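Local atomic coordinates of glycoside transferase (Listeria monocytogenes, PDB entry 6R2M), a protein that is an extracellular glycoside hydrolase that probably acts on exopolysaccharide and may have transferase activity. Residues E51-Y56 / T299-D303; M213-M217 / F267-Y271; D231-Q235 / Y271-Q277; L288-T293 / K307-L311. All coordinates share one frame; numbering follows the deposited sequence.

In the fold
After helix 21-29 the chain enters helix 50-62. Contact 1 joins this helix to the start of helix 301-312 and so closes a loop of 242 residues. Contacts 2 and 3 both fall within that loop. Contact 2 pairs helix 209-223 with helix 262-274, and contact 3 ties helix 228-241 to the end of helix 262-274. Contacts 2 and 3 cross along the chain and share Tyr-271. Contact 4 is a short return from helix 278-290 to helix 301-312. It follows contacts 2 and 3 in series and crosses contact 1. Together they tie helix 50-62 to the helices between residues 209 and 312, in a largely helical arrangement consistent with an (alpha/alpha)6 barrel.

Contact 1 (E51-Y56 / T299-D303); sequences ESIGLY and THFFD
Glu-51 lays its side chain against the ring of Phe-302. Its CB starts toward the 299-303 segment. With CG anti to the backbone N (chi1 174°), the extended chain carries the carboxylate out to the ring. CG is 3.8 Å from Phe-302 CD1. Next along, CD comes to 3.3 Å from the same CD1. At the tip both oxygens lie close by the ring: OE1 is 3.4 Å from Phe-302 CD1, and OE2 is 3.5 Å from Phe-302 CE1. The two side chains cross at about a right angle, with the carboxylate and ring planes 40° apart. One turn on, Leu-55 adds its CD1 methyl, 3.5 Å from Phe-302 CD1.

The other ring, Phe-301, leans on Ser-52. Its CE2 is 3.4 Å from Ser-52 O, and its CD2 lies by Ser-52 CB. Tyr-56 CB sits at the ring's edge, close to its plane.

His-300 is the N-cap of helix 301-312. Its ND1 accepts from Phe-302 N at 2.9 Å, and the donor lies in the imidazole plane. This bond helps fix the turn from which both phenylalanines project. Arg-105 and Asp-102 of helix 100-116 also touch Glu-51, while Tyr-30 meets Phe-301 edge-to-face.

No hydrogen bond spans the two segments. The helices are held by aromatic and aliphatic surfaces. Across this contact the Glu-51 carboxylate meets C-H groups of Phe-302 and no polar donor, and nearby Arg-105 would probably help balance its charge.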
loop_
_atom_site.group_PDB
_atom_site.type_symbol
_atom_site.label_atom_id
_atom_site.label_comp_id
_atom_site.label_asym_id
_atom_site.label_seq_id
_atom_site.Cartn_x
_atom_site.Cartn_y
_atom_site.Cartn_z
ATOM N N GLU A 51 3.048 7.763 1.129
ATOM C CA GLU A 51 2.034 6.726 1.180
ATOM C C GLU A 51 0.643 7.314 0.986
ATOM O O GLU A 51 -0.159 6.804 0.187
ATOM C CB GLU A 51 2.148 6.014 2.527
ATOM C CG GLU A 51 1.076 4.998 2.812
ATOM C CD GLU A 51 1.268 4.414 4.184
ATOM O OE1 GLU A 51 0.847 5.057 5.166
ATOM O OE2 GLU A 51 1.862 3.329 4.272
ATOM N N SER A 52 0.352 8.405 1.691
ATOM C CA SER A 52 -0.977 9.001 1.628
ATOM C C SER A 52 -1.271 9.590 0.254
ATOM O O SER A 52 -2.341 9.338 -0.314
ATOM C CB SER A 52 -1.142 10.067 2.706
ATOM O OG SER A 52 -0.888 9.529 3.978
ATOM N N ILE A 53 -0.342 10.383 -0.304
ATOM C CA ILE A 53 -0.612 10.976 -1.614
ATOM C C ILE A 53 -0.718 9.882 -2.672
ATOM O O ILE A 53 -1.566 9.959 -3.566
ATOM C CB ILE A 53 0.432 12.064 -1.973
ATOM C CG1 ILE A 53 0.006 12.834 -3.228
ATOM C CG2 ILE A 53 1.831 11.471 -2.176
ATOM C CD1 ILE A 53 0.878 14.069 -3.515
ATOM N N GLY A 54 0.093 8.823 -2.565
ATOM C CA GLY A 54 -0.011 7.735 -3.527
ATOM C C GLY A 54 -1.343 7.001 -3.438
ATOM O O GLY A 54 -1.916 6.611 -4.460
ATOM N N LEU A 55 -1.844 6.788 -2.221
ATOM C CA LEU A 55 -3.143 6.133 -2.065
ATOM C C LEU A 55 -4.264 7.021 -2.597
ATOM O O LEU A 55 -5.203 6.536 -3.238
ATOM C CB LEU A 55 -3.386 5.784 -0.597
ATOM C CG LEU A 55 -2.631 4.559 -0.097
ATOM C CD1 LEU A 55 -2.556 4.609 1.414
ATOM C CD2 LEU A 55 -3.305 3.275 -0.581
ATOM N N TYR A 56 -4.166 8.322 -2.355
ATOM C CA TYR A 56 -5.155 9.236 -2.901
ATOM C C TYR A 56 -5.106 9.233 -4.421
ATOM O O TYR A 56 -6.152 9.200 -5.077
ATOM C CB TYR A 56 -4.919 10.631 -2.330
ATOM C CG TYR A 56 -6.050 11.610 -2.533
ATOM C CD1 TYR A 56 -7.382 11.203 -2.563
ATOM C CD2 TYR A 56 -5.768 12.952 -2.688
ATOM C CE1 TYR A 56 -8.403 12.133 -2.743
ATOM C CE2 TYR A 56 -6.778 13.885 -2.882
ATOM C CZ TYR A 56 -8.085 13.465 -2.898
ATOM O OH TYR A 56 -9.074 14.413 -3.084
ATOM N N THR A 299 -8.762 8.479 12.902
ATOM C CA THR A 299 -8.631 7.560 11.774
ATOM C C THR A 299 -7.447 7.987 10.923
ATOM O O THR A 299 -7.508 9.004 10.222
ATOM C CB THR A 299 -9.902 7.542 10.927
ATOM O OG1 THR A 299 -11.019 7.224 11.765
ATOM C CG2 THR A 299 -9.819 6.505 9.821
ATOM N N HIS A 300 -6.389 7.187 10.953
ATOM C CA HIS A 300 -5.263 7.417 10.058
ATOM C C HIS A 300 -5.751 7.420 8.619
ATOM O O HIS A 300 -6.603 6.617 8.239
ATOM C CB HIS A 300 -4.237 6.316 10.271
ATOM C CG HIS A 300 -2.888 6.608 9.708
ATOM N ND1 HIS A 300 -2.645 6.700 8.353
ATOM C CD2 HIS A 300 -1.693 6.779 10.320
ATOM C CE1 HIS A 300 -1.360 6.943 8.157
ATOM N NE2 HIS A 300 -0.760 6.991 9.334
ATOM N N PHE A 301 -5.215 8.344 7.822
ATOM C CA PHE A 301 -5.578 8.383 6.409
ATOM C C PHE A 301 -5.444 7.010 5.754
ATOM O O PHE A 301 -6.257 6.639 4.896
ATOM C CB PHE A 301 -4.719 9.414 5.680
ATOM C CG PHE A 301 -5.172 9.666 4.285
ATOM C CD1 PHE A 301 -6.290 10.443 4.042
ATOM C CD2 PHE A 301 -4.496 9.092 3.210
ATOM C CE1 PHE A 301 -6.716 10.665 2.727
ATOM C CE2 PHE A 301 -4.901 9.305 1.916
ATOM C CZ PHE A 301 -6.017 10.093 1.666
ATOM N N PHE A 302 -4.415 6.245 6.135
ATOM C CA PHE A 302 -4.218 4.909 5.565
ATOM C C PHE A 302 -5.459 4.046 5.731
ATOM O O PHE A 302 -5.864 3.348 4.797
ATOM C CB PHE A 302 -3.028 4.225 6.230
ATOM C CG PHE A 302 -2.572 2.950 5.552
ATOM C CD1 PHE A 302 -1.747 2.992 4.433
ATOM C CD2 PHE A 302 -2.896 1.703 6.087
ATOM C CE1 PHE A 302 -1.274 1.808 3.847
ATOM C CE2 PHE A 302 -2.435 0.538 5.503
ATOM C CZ PHE A 302 -1.620 0.584 4.387
ATOM N N ASP A 303 -6.084 4.092 6.916
ATOM C CA ASP A 303 -7.303 3.315 7.139
ATOM C C ASP A 303 -8.472 3.904 6.364
ATOM O O ASP A 303 -9.223 3.177 5.699
ATOM C CB ASP A 303 -7.632 3.268 8.634
ATOM C CG ASP A 303 -6.695 2.376 9.415
ATOM O OD1 ASP A 303 -6.424 1.250 8.965
ATOM O OD2 ASP A 303 -6.228 2.811 10.489
#

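Contact 2 (M213-M217 / F267-Y271); sequences MLIAM and FLTQY
Met-213 and Met-217, one turn apart, reach across to helix 262-274 with differently folded side chains. Met-213 bends at both of its outer torsions (chi2 -50°, chi3 -52°). The bends curl it back between Leu-268 and Tyr-271. Its SD is 3.6 Å from Leu-268 CD2, and its CE methyl is 3.6 Å from Tyr-271 CB. It crosses both of these side chains at about a right angle. Met-213 CB, meanwhile, lies near the plane of the Phe-267 ring, at its edge.

Met-217 runs straight through chi2 and bends only at the thioether. That turn brings CE to 3.7 Å from Phe-267 CB. SD passes over Gln-270 CB at 4.0 Å, and CG rests at the edge of the Tyr-271 ring. The two methionines therefore flank the root of Phe-267: its CB meets Met-213 CB as well as Met-217 CE.

The Phe-267 ring is covered on one face by Leu-214. Leu-214 CD2 makes a CH-pi contact, 4.2 Å from the ring centroid and displaced toward the rim. Ala-216 fills in beside Tyr-271, its CB 4.0 Å from Tyr-271 CE1. Gln-270 NE2 bonds to Thr-310 OG1 of helix 301-312.

The two short helix segments run nearly parallel, 16° apart, with their axes 9.9 Å from each other. Helix 228-241 packs against both: Phe-230 touches Met-213 and Ala-216, and Leu-234 touches Leu-268 and Tyr-271. Helix 301-312 lies next along, where Asn-306 touches Phe-267.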
loop_
_atom_site.group_PDB
_atom_site.type_symbol
_atom_site.label_atom_id
_atom_site.label_comp_id
_atom_site.label_asym_id
_atom_site.label_seq_id
_atom_site.Cartn_x
_atom_site.Cartn_y
_atom_site.Cartn_z
ATOM N N MET A 213 -0.730 -9.146 5.983
ATOM C CA MET A 213 -1.623 -9.263 4.831
ATOM C C MET A 213 -0.918 -8.824 3.557
ATOM O O MET A 213 -1.109 -9.425 2.494
ATOM C CB MET A 213 -2.895 -8.424 5.028
ATOM C CG MET A 213 -3.909 -8.997 6.013
ATOM S SD MET A 213 -4.327 -10.727 5.745
ATOM C CE MET A 213 -4.756 -10.716 3.995
ATOM N N LEU A 214 -0.092 -7.781 3.640
ATOM C CA LEU A 214 0.616 -7.342 2.440
ATOM C C LEU A 214 1.588 -8.419 1.957
ATOM O O LEU A 214 1.724 -8.641 0.750
ATOM C CB LEU A 214 1.341 -6.025 2.709
ATOM C CG LEU A 214 0.380 -4.832 2.847
ATOM C CD1 LEU A 214 1.123 -3.628 3.386
ATOM C CD2 LEU A 214 -0.263 -4.519 1.490
ATOM N N ILE A 215 2.263 -9.110 2.881
ATOM C CA ILE A 215 3.159 -10.199 2.486
ATOM C C ILE A 215 2.364 -11.325 1.850
ATOM O O ILE A 215 2.764 -11.897 0.828
ATOM C CB ILE A 215 3.966 -10.710 3.695
ATOM C CG1 ILE A 215 4.813 -9.582 4.272
ATOM C CG2 ILE A 215 4.844 -11.932 3.293
ATOM C CD1 ILE A 215 5.353 -9.886 5.645
ATOM N N ALA A 216 1.223 -11.666 2.444
ATOM C CA ALA A 216 0.420 -12.757 1.912
ATOM C C ALA A 216 -0.042 -12.458 0.499
ATOM O O ALA A 216 -0.091 -13.358 -0.350
ATOM C CB ALA A 216 -0.793 -13.008 2.805
ATOM N N MET A 217 -0.423 -11.203 0.236
ATOM C CA MET A 217 -0.851 -10.852 -1.111
ATOM C C MET A 217 0.314 -10.886 -2.098
ATOM O O MET A 217 0.156 -11.354 -3.229
ATOM C CB MET A 217 -1.536 -9.488 -1.097
ATOM C CG MET A 217 -2.984 -9.656 -0.669
ATOM S SD MET A 217 -3.984 -8.185 -0.816
ATOM C CE MET A 217 -3.164 -7.257 0.401
ATOM N N PHE A 267 -7.540 -5.307 3.269
ATOM C CA PHE A 267 -6.610 -6.206 2.592
ATOM C C PHE A 267 -7.090 -7.653 2.631
ATOM O O PHE A 267 -6.850 -8.386 1.673
ATOM C CB PHE A 267 -5.221 -6.083 3.200
ATOM C CG PHE A 267 -4.605 -4.729 3.008
ATOM C CD1 PHE A 267 -5.032 -3.894 1.991
ATOM C CD2 PHE A 267 -3.618 -4.285 3.864
ATOM C CE1 PHE A 267 -4.473 -2.636 1.827
ATOM C CE2 PHE A 267 -3.045 -3.044 3.709
ATOM C CZ PHE A 267 -3.478 -2.204 2.681
ATOM N N LEU A 268 -7.771 -8.075 3.707
ATOM C CA LEU A 268 -8.385 -9.406 3.715
ATOM C C LEU A 268 -9.420 -9.547 2.609
ATOM O O LEU A 268 -9.500 -10.592 1.952
ATOM C CB LEU A 268 -9.046 -9.678 5.060
ATOM C CG LEU A 268 -8.143 -10.177 6.165
ATOM C CD1 LEU A 268 -8.878 -10.039 7.478
ATOM C CD2 LEU A 268 -7.798 -11.640 5.889
ATOM N N THR A 269 -10.257 -8.526 2.425
ATOM C CA THR A 269 -11.263 -8.568 1.379
ATOM C C THR A 269 -10.611 -8.718 0.010
ATOM O O THR A 269 -11.017 -9.570 -0.790
ATOM C CB THR A 269 -12.126 -7.314 1.476
ATOM O OG1 THR A 269 -12.783 -7.329 2.753
ATOM C CG2 THR A 269 -13.160 -7.271 0.364
ATOM N N GLN A 270 -9.552 -7.934 -0.249
ATOM C CA GLN A 270 -8.797 -8.061 -1.495
ATOM C C GLN A 270 -8.180 -9.447 -1.640
ATOM O O GLN A 270 -8.216 -10.042 -2.722
ATOM C CB GLN A 270 -7.691 -7.006 -1.560
ATOM C CG GLN A 270 -8.200 -5.587 -1.535
ATOM C CD GLN A 270 -7.074 -4.570 -1.402
ATOM O OE1 GLN A 270 -5.951 -4.805 -1.841
ATOM N NE2 GLN A 270 -7.373 -3.437 -0.779
ATOM N N TYR A 271 -7.614 -9.969 -0.553
ATOM C CA TYR A 271 -6.936 -11.261 -0.589
ATOM C C TYR A 271 -7.920 -12.396 -0.854
ATOM O O TYR A 271 -7.665 -13.282 -1.687
ATOM C CB TYR A 271 -6.208 -11.463 0.743
ATOM C CG TYR A 271 -5.714 -12.871 1.033
ATOM C CD1 TYR A 271 -4.454 -13.276 0.610
ATOM C CD2 TYR A 271 -6.494 -13.770 1.760
ATOM C CE1 TYR A 271 -3.977 -14.537 0.904
ATOM C CE2 TYR A 271 -6.033 -15.041 2.048
ATOM C CZ TYR A 271 -4.780 -15.416 1.614
ATOM O OH TYR A 271 -4.333 -16.683 1.904
#

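Contact 3 (D231-Q235 / Y271-Q277)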
loop_
_atom_site.group_PDB
_atom_site.type_symbol
_atom_site.label_atom_id
_atom_site.label_comp_id
_atom_site.label_asym_id
_atom_site.label_seq_id
_atom_site.Cartn_x
_atom_site.Cartn_y
_atom_site.Cartn_z
ATOM N N ASP A 231 -2.832 -18.890 5.434
ATOM C CA ASP A 231 -4.215 -18.948 4.985
ATOM C C ASP A 231 -5.071 -19.685 6.000
ATOM O O ASP A 231 -6.171 -19.232 6.332
ATOM C CB ASP A 231 -4.304 -19.613 3.615
ATOM C CG ASP A 231 -5.680 -19.476 2.984
ATOM O OD1 ASP A 231 -6.104 -18.338 2.720
ATOM O OD2 ASP A 231 -6.343 -20.510 2.761
ATOM N N ASN A 232 -4.549 -20.785 6.558
ATOM C CA ASN A 232 -5.303 -21.528 7.558
ATOM C C ASN A 232 -5.521 -20.701 8.818
ATOM O O ASN A 232 -6.607 -20.737 9.411
ATOM C CB ASN A 232 -4.592 -22.829 7.909
ATOM C CG ASN A 232 -5.219 -23.516 9.102
ATOM O OD1 ASN A 232 -4.669 -23.490 10.206
ATOM N ND2 ASN A 232 -6.388 -24.115 8.895
ATOM N N PHE A 233 -4.511 -19.944 9.247
ATOM C CA PHE A 233 -4.703 -19.076 10.400
ATOM C C PHE A 233 -5.866 -18.117 10.157
ATOM O O PHE A 233 -6.726 -17.936 11.019
ATOM C CB PHE A 233 -3.422 -18.296 10.697
ATOM C CG PHE A 233 -3.564 -17.349 11.846
ATOM C CD1 PHE A 233 -3.542 -17.815 13.138
ATOM C CD2 PHE A 233 -3.730 -15.989 11.624
ATOM C CE1 PHE A 233 -3.686 -16.942 14.211
ATOM C CE2 PHE A 233 -3.868 -15.106 12.694
ATOM C CZ PHE A 233 -3.845 -15.590 13.982
ATOM N N LEU A 234 -5.900 -17.487 8.986
ATOM C CA LEU A 234 -6.985 -16.556 8.688
ATOM C C LEU A 234 -8.331 -17.253 8.739
ATOM O O LEU A 234 -9.289 -16.737 9.330
ATOM C CB LEU A 234 -6.766 -15.907 7.315
ATOM C CG LEU A 234 -5.551 -14.996 7.135
ATOM C CD1 LEU A 234 -5.503 -14.479 5.706
ATOM C CD2 LEU A 234 -5.553 -13.835 8.121
ATOM N N GLN A 235 -8.422 -18.436 8.124
ATOM C CA GLN A 235 -9.691 -19.154 8.084
ATOM C C GLN A 235 -10.156 -19.536 9.482
ATOM O O GLN A 235 -11.345 -19.405 9.806
ATOM C CB GLN A 235 -9.567 -20.389 7.189
ATOM C CG GLN A 235 -9.542 -20.049 5.700
ATOM C CD GLN A 235 -9.204 -21.244 4.834
ATOM O OE1 GLN A 235 -8.954 -22.338 5.340
ATOM N NE2 GLN A 235 -9.191 -21.041 3.518
ATOM N N TYR A 271 -7.614 -9.969 -0.553
ATOM C CA TYR A 271 -6.936 -11.261 -0.589
ATOM C C TYR A 271 -7.920 -12.396 -0.854
ATOM O O TYR A 271 -7.665 -13.282 -1.687
ATOM C CB TYR A 271 -6.208 -11.463 0.743
ATOM C CG TYR A 271 -5.714 -12.871 1.033
ATOM C CD1 TYR A 271 -4.454 -13.276 0.610
ATOM C CD2 TYR A 271 -6.494 -13.770 1.760
ATOM C CE1 TYR A 271 -3.977 -14.537 0.904
ATOM C CE2 TYR A 271 -6.033 -15.041 2.048
ATOM C CZ TYR A 271 -4.780 -15.416 1.614
ATOM O OH TYR A 271 -4.333 -16.683 1.904
ATOM N N PHE A 272 -9.059 -12.389 -0.159
ATOM C CA PHE A 272 -10.024 -13.459 -0.366
ATOM C C PHE A 272 -10.610 -13.396 -1.768
ATOM O O PHE A 272 -10.830 -14.433 -2.394
ATOM C CB PHE A 272 -11.119 -13.381 0.704
ATOM C CG PHE A 272 -10.691 -13.913 2.038
ATOM C CD1 PHE A 272 -9.905 -15.056 2.123
ATOM C CD2 PHE A 272 -11.070 -13.272 3.216
ATOM C CE1 PHE A 272 -9.526 -15.557 3.367
ATOM C CE2 PHE A 272 -10.693 -13.777 4.449
ATOM C CZ PHE A 272 -9.913 -14.914 4.524
ATOM N N ASN A 273 -10.783 -12.198 -2.318
ATOM C CA ASN A 273 -11.313 -12.123 -3.674
ATOM C C ASN A 273 -10.266 -12.530 -4.714
ATOM O O ASN A 273 -10.605 -13.172 -5.716
ATOM C CB ASN A 273 -11.882 -10.730 -3.910
ATOM C CG ASN A 273 -13.145 -10.493 -3.084
ATOM O OD1 ASN A 273 -13.892 -11.435 -2.801
ATOM N ND2 ASN A 273 -13.378 -9.252 -2.685
ATOM N N LYS A 274 -8.988 -12.226 -4.475
ATOM C CA LYS A 274 -7.939 -12.659 -5.395
ATOM C C LYS A 274 -7.744 -14.171 -5.377
ATOM O O LYS A 274 -7.346 -14.756 -6.390
ATOM C CB LYS A 274 -6.609 -11.976 -5.053
ATOM C CG LYS A 274 -6.573 -10.479 -5.371
ATOM C CD LYS A 274 -5.507 -9.760 -4.557
ATOM C CE LYS A 274 -4.105 -10.139 -5.009
ATOM N NZ LYS A 274 -3.740 -9.438 -6.275
ATOM N N THR A 275 -7.989 -14.818 -4.235
ATOM C CA THR A 275 -7.677 -16.230 -4.055
ATOM C C THR A 275 -8.910 -17.122 -4.133
ATOM O O THR A 275 -8.864 -18.272 -3.682
ATOM C CB THR A 275 -6.944 -16.434 -2.732
ATOM O OG1 THR A 275 -7.792 -16.049 -1.634
ATOM C CG2 THR A 275 -5.695 -15.573 -2.713
ATOM N N ASN A 276 -10.004 -16.607 -4.697
ATOM C CA ASN A 276 -11.194 -17.401 -4.988
ATOM C C ASN A 276 -11.836 -17.918 -3.705
ATOM O O ASN A 276 -12.211 -19.086 -3.596
ATOM C CB ASN A 276 -10.861 -18.548 -5.948
ATOM C CG ASN A 276 -12.093 -19.144 -6.598
ATOM O OD1 ASN A 276 -13.086 -18.449 -6.821
ATOM N ND2 ASN A 276 -12.036 -20.437 -6.906
ATOM N N GLN A 277 -11.941 -17.042 -2.711
ATOM C CA GLN A 277 -12.589 -17.366 -1.446
ATOM C C GLN A 277 -13.762 -16.416 -1.261
ATOM O O GLN A 277 -13.720 -15.524 -0.417
ATOM C CB GLN A 277 -11.588 -17.274 -0.286
ATOM C CG GLN A 277 -10.349 -18.132 -0.468
ATOM C CD GLN A 277 -9.543 -18.290 0.811
ATOM O OE1 GLN A 277 -10.049 -18.752 1.842
ATOM N NE2 GLN A 277 -8.280 -17.889 0.750
#
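Asp-231 and Tyr-271 each hold their first side-chain torsion near 180° (chi1 -170° and 166°), and this brings carboxylate and phenol together between the helices. Tyr-271 OH donates to Asp-231 OD1 at 2.6 Å. It reaches that oxygen on the anti side, well out of the carboxylate plane.

Gln-277 supplies the second donor. Its chain is extended beyond CG and comes from the opposite direction to Asp-231. Its NE2 meets OD1 of Asp-231 at 3.0 Å on the syn side, with an N-H...O angle of 161°. The same NE2 gives a further bond to Thr-275 OG1 at 3.1 Å. Thr-275 OG1 in turn donates to Tyr-271 O at 2.8 Å. Thr-275 N bonds that carbonyl from the opposite face.

The other end of the Gln-277 amide is also held. Gln-235 NE2 donates to Gln-277 OE1 at 3.0 Å, from above the carbonyl plane, and the two amide planes stand nearly perpendicular. Asn-280, in the helix that Gln-277 precedes, bonds to this oxygen too.

Beside the polar group, Leu-234 CD1 packs 3.7 Å from Tyr-271 CE2, and Leu-234 CB lies 4.3 Å from Phe-272 CZ.

With bonds at both its oxygen and its nitrogen, the Gln-277 amide has its flip state set and the turn after helix 262-274 is pinned to helix 228-241. Two donors on the same oxygen of a buried aspartate would probably favour its charged form.

Contact 4 (L288-T293 / K307-L311)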
loop_
_atom_site.group_PDB
_atom_site.type_symbol
_atom_site.label_atom_id
_atom_site.label_comp_id
_atom_site.label_asym_id
_atom_site.label_seq_id
_atom_site.Cartn_x
_atom_site.Cartn_y
_atom_site.Cartn_z
ATOM N N LEU A 288 -15.359 -4.845 7.119
ATOM C CA LEU A 288 -14.787 -3.569 6.701
ATOM C C LEU A 288 -15.831 -2.458 6.763
ATOM O O LEU A 288 -15.537 -1.341 7.204
ATOM C CB LEU A 288 -14.211 -3.711 5.283
ATOM C CG LEU A 288 -13.696 -2.451 4.611
ATOM C CD1 LEU A 288 -12.543 -1.928 5.441
ATOM C CD2 LEU A 288 -13.266 -2.703 3.155
ATOM N N GLU A 289 -17.062 -2.752 6.345
ATOM C CA GLU A 289 -18.133 -1.763 6.436
ATOM C C GLU A 289 -18.452 -1.413 7.885
ATOM O O GLU A 289 -18.801 -0.264 8.185
ATOM C CB GLU A 289 -19.373 -2.291 5.698
ATOM C CG GLU A 289 -19.143 -2.339 4.181
ATOM C CD GLU A 289 -20.131 -3.208 3.431
ATOM O OE1 GLU A 289 -20.713 -4.139 4.037
ATOM O OE2 GLU A 289 -20.316 -2.961 2.218
ATOM N N LYS A 290 -18.292 -2.371 8.800
ATOM C CA LYS A 290 -18.582 -2.130 10.208
ATOM C C LYS A 290 -17.592 -1.148 10.828
ATOM O O LYS A 290 -17.964 -0.337 11.684
ATOM C CB LYS A 290 -18.580 -3.471 10.955
ATOM C CG LYS A 290 -18.580 -3.351 12.459
ATOM C CD LYS A 290 -18.356 -4.677 13.190
ATOM C CE LYS A 290 -16.975 -5.224 12.939
ATOM N NZ LYS A 290 -16.442 -6.230 13.920
ATOM N N MET A 291 -16.328 -1.204 10.417
ATOM C CA MET A 291 -15.334 -0.297 10.979
ATOM C C MET A 291 -15.708 1.149 10.716
ATOM O O MET A 291 -16.190 1.498 9.637
ATOM C CB MET A 291 -13.953 -0.598 10.384
ATOM C CG MET A 291 -13.537 -2.059 10.556
ATOM S SD MET A 291 -13.258 -2.570 12.269
ATOM C CE MET A 291 -14.837 -3.018 12.850
ATOM N N ASP A 292 -15.458 1.996 11.706
ATOM C CA ASP A 292 -15.819 3.409 11.649
ATOM C C ASP A 292 -14.585 4.211 11.252
ATOM O O ASP A 292 -13.617 4.299 12.015
ATOM C CB ASP A 292 -16.378 3.867 12.996
ATOM C CG ASP A 292 -16.816 5.319 12.988
ATOM O OD1 ASP A 292 -16.833 5.947 11.903
ATOM O OD2 ASP A 292 -17.165 5.831 14.078
ATOM N N THR A 293 -14.610 4.781 10.050
ATOM C CA THR A 293 -13.515 5.620 9.579
ATOM C C THR A 293 -13.890 7.102 9.555
ATOM O O THR A 293 -13.238 7.881 8.857
ATOM C CB THR A 293 -13.051 5.184 8.181
ATOM O OG1 THR A 293 -14.156 5.207 7.263
ATOM C CG2 THR A 293 -12.438 3.785 8.204
ATOM N N LYS A 307 -10.141 1.832 3.024
ATOM C CA LYS A 307 -11.540 1.436 3.028
ATOM C C LYS A 307 -12.254 1.986 1.792
ATOM O O LYS A 307 -12.958 1.235 1.106
ATOM C CB LYS A 307 -12.226 1.880 4.329
ATOM C CG LYS A 307 -13.721 1.612 4.337
ATOM C CD LYS A 307 -14.318 1.787 5.716
ATOM C CE LYS A 307 -15.805 1.502 5.677
ATOM N NZ LYS A 307 -16.492 1.616 6.994
ATOM N N GLU A 308 -12.035 3.268 1.458
ATOM C CA GLU A 308 -12.715 3.836 0.296
ATOM C C GLU A 308 -12.288 3.140 -0.990
ATOM O O GLU A 308 -13.130 2.843 -1.841
ATOM C CB GLU A 308 -12.457 5.335 0.195
ATOM C CG GLU A 308 -13.029 6.133 1.356
ATOM C CD GLU A 308 -14.520 5.928 1.548
ATOM O OE1 GLU A 308 -15.245 5.743 0.548
ATOM O OE2 GLU A 308 -14.970 5.971 2.714
ATOM N N ILE A 309 -10.984 2.876 -1.153
ATOM C CA ILE A 309 -10.524 2.200 -2.368
ATOM C C ILE A 309 -11.137 0.812 -2.477
ATOM O O ILE A 309 -11.639 0.417 -3.536
ATOM C CB ILE A 309 -8.993 2.110 -2.389
ATOM C CG1 ILE A 309 -8.372 3.500 -2.510
ATOM C CG2 ILE A 309 -8.526 1.189 -3.553
ATOM C CD1 ILE A 309 -6.885 3.498 -2.282
ATOM N N THR A 310 -11.091 0.043 -1.384
ATOM C CA THR A 310 -11.525 -1.354 -1.455
ATOM C C THR A 310 -13.027 -1.458 -1.693
ATOM O O THR A 310 -13.487 -2.346 -2.419
ATOM C CB THR A 310 -11.108 -2.093 -0.176
ATOM O OG1 THR A 310 -9.682 -2.180 -0.118
ATOM C CG2 THR A 310 -11.689 -3.498 -0.130
ATOM N N LEU A 311 -13.815 -0.557 -1.111
ATOM C CA LEU A 311 -15.251 -0.615 -1.354
ATOM C C LEU A 311 -15.626 -0.128 -2.750
ATOM O O LEU A 311 -16.731 -0.420 -3.219
ATOM C CB LEU A 311 -15.991 0.183 -0.285
ATOM C CG LEU A 311 -15.969 -0.484 1.099
ATOM C CD1 LEU A 311 -16.771 0.345 2.086
ATOM C CD2 LEU A 311 -16.502 -1.911 1.030
HETATM O O HOH W 1 -13.345 5.085 4.755
#
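Lys-307 reaches along Leu-288 to the end of helix 278-290. Every side-chain torsion of the lysine is close to 180°, and this straight chain carries NZ to the backbone where that helix ends. Its aliphatic part makes the close-packed side: Leu-288 CD1 is 3.9 Å from Lys-307 CG, and Thr-293 CG2 is 3.7 Å from Lys-307 CD. Leu-288 CD2 adds a contact of 3.7 Å to Thr-310 CG2.

At the tip, NZ finds three backbone carbonyls. The bond to Met-291 O is short, 2.7 Å, and lies in the carbonyl plane. Glu-289 O is met at 3.2 Å from above its plane, and the bond to Leu-288 O is weak.

The outer side is looser. Leu-311 CD2 comes no nearer than 4.1 Å to the exposed Glu-289, whose OE2 pairs with Lys-285. Elsewhere a water bridges the segments, accepting from Thr-293 OG1 and donating to Glu-308 OE2 at 2.8 Å.

The lysine amine thus gathers carbonyls from the last turn of helix 278-290 and from the residue after it, where the helix dipole would probably favour its positive charge. It ties two helices that follow each other in the chain, in a helical domain consistent with an (alpha/alpha)6 barrel.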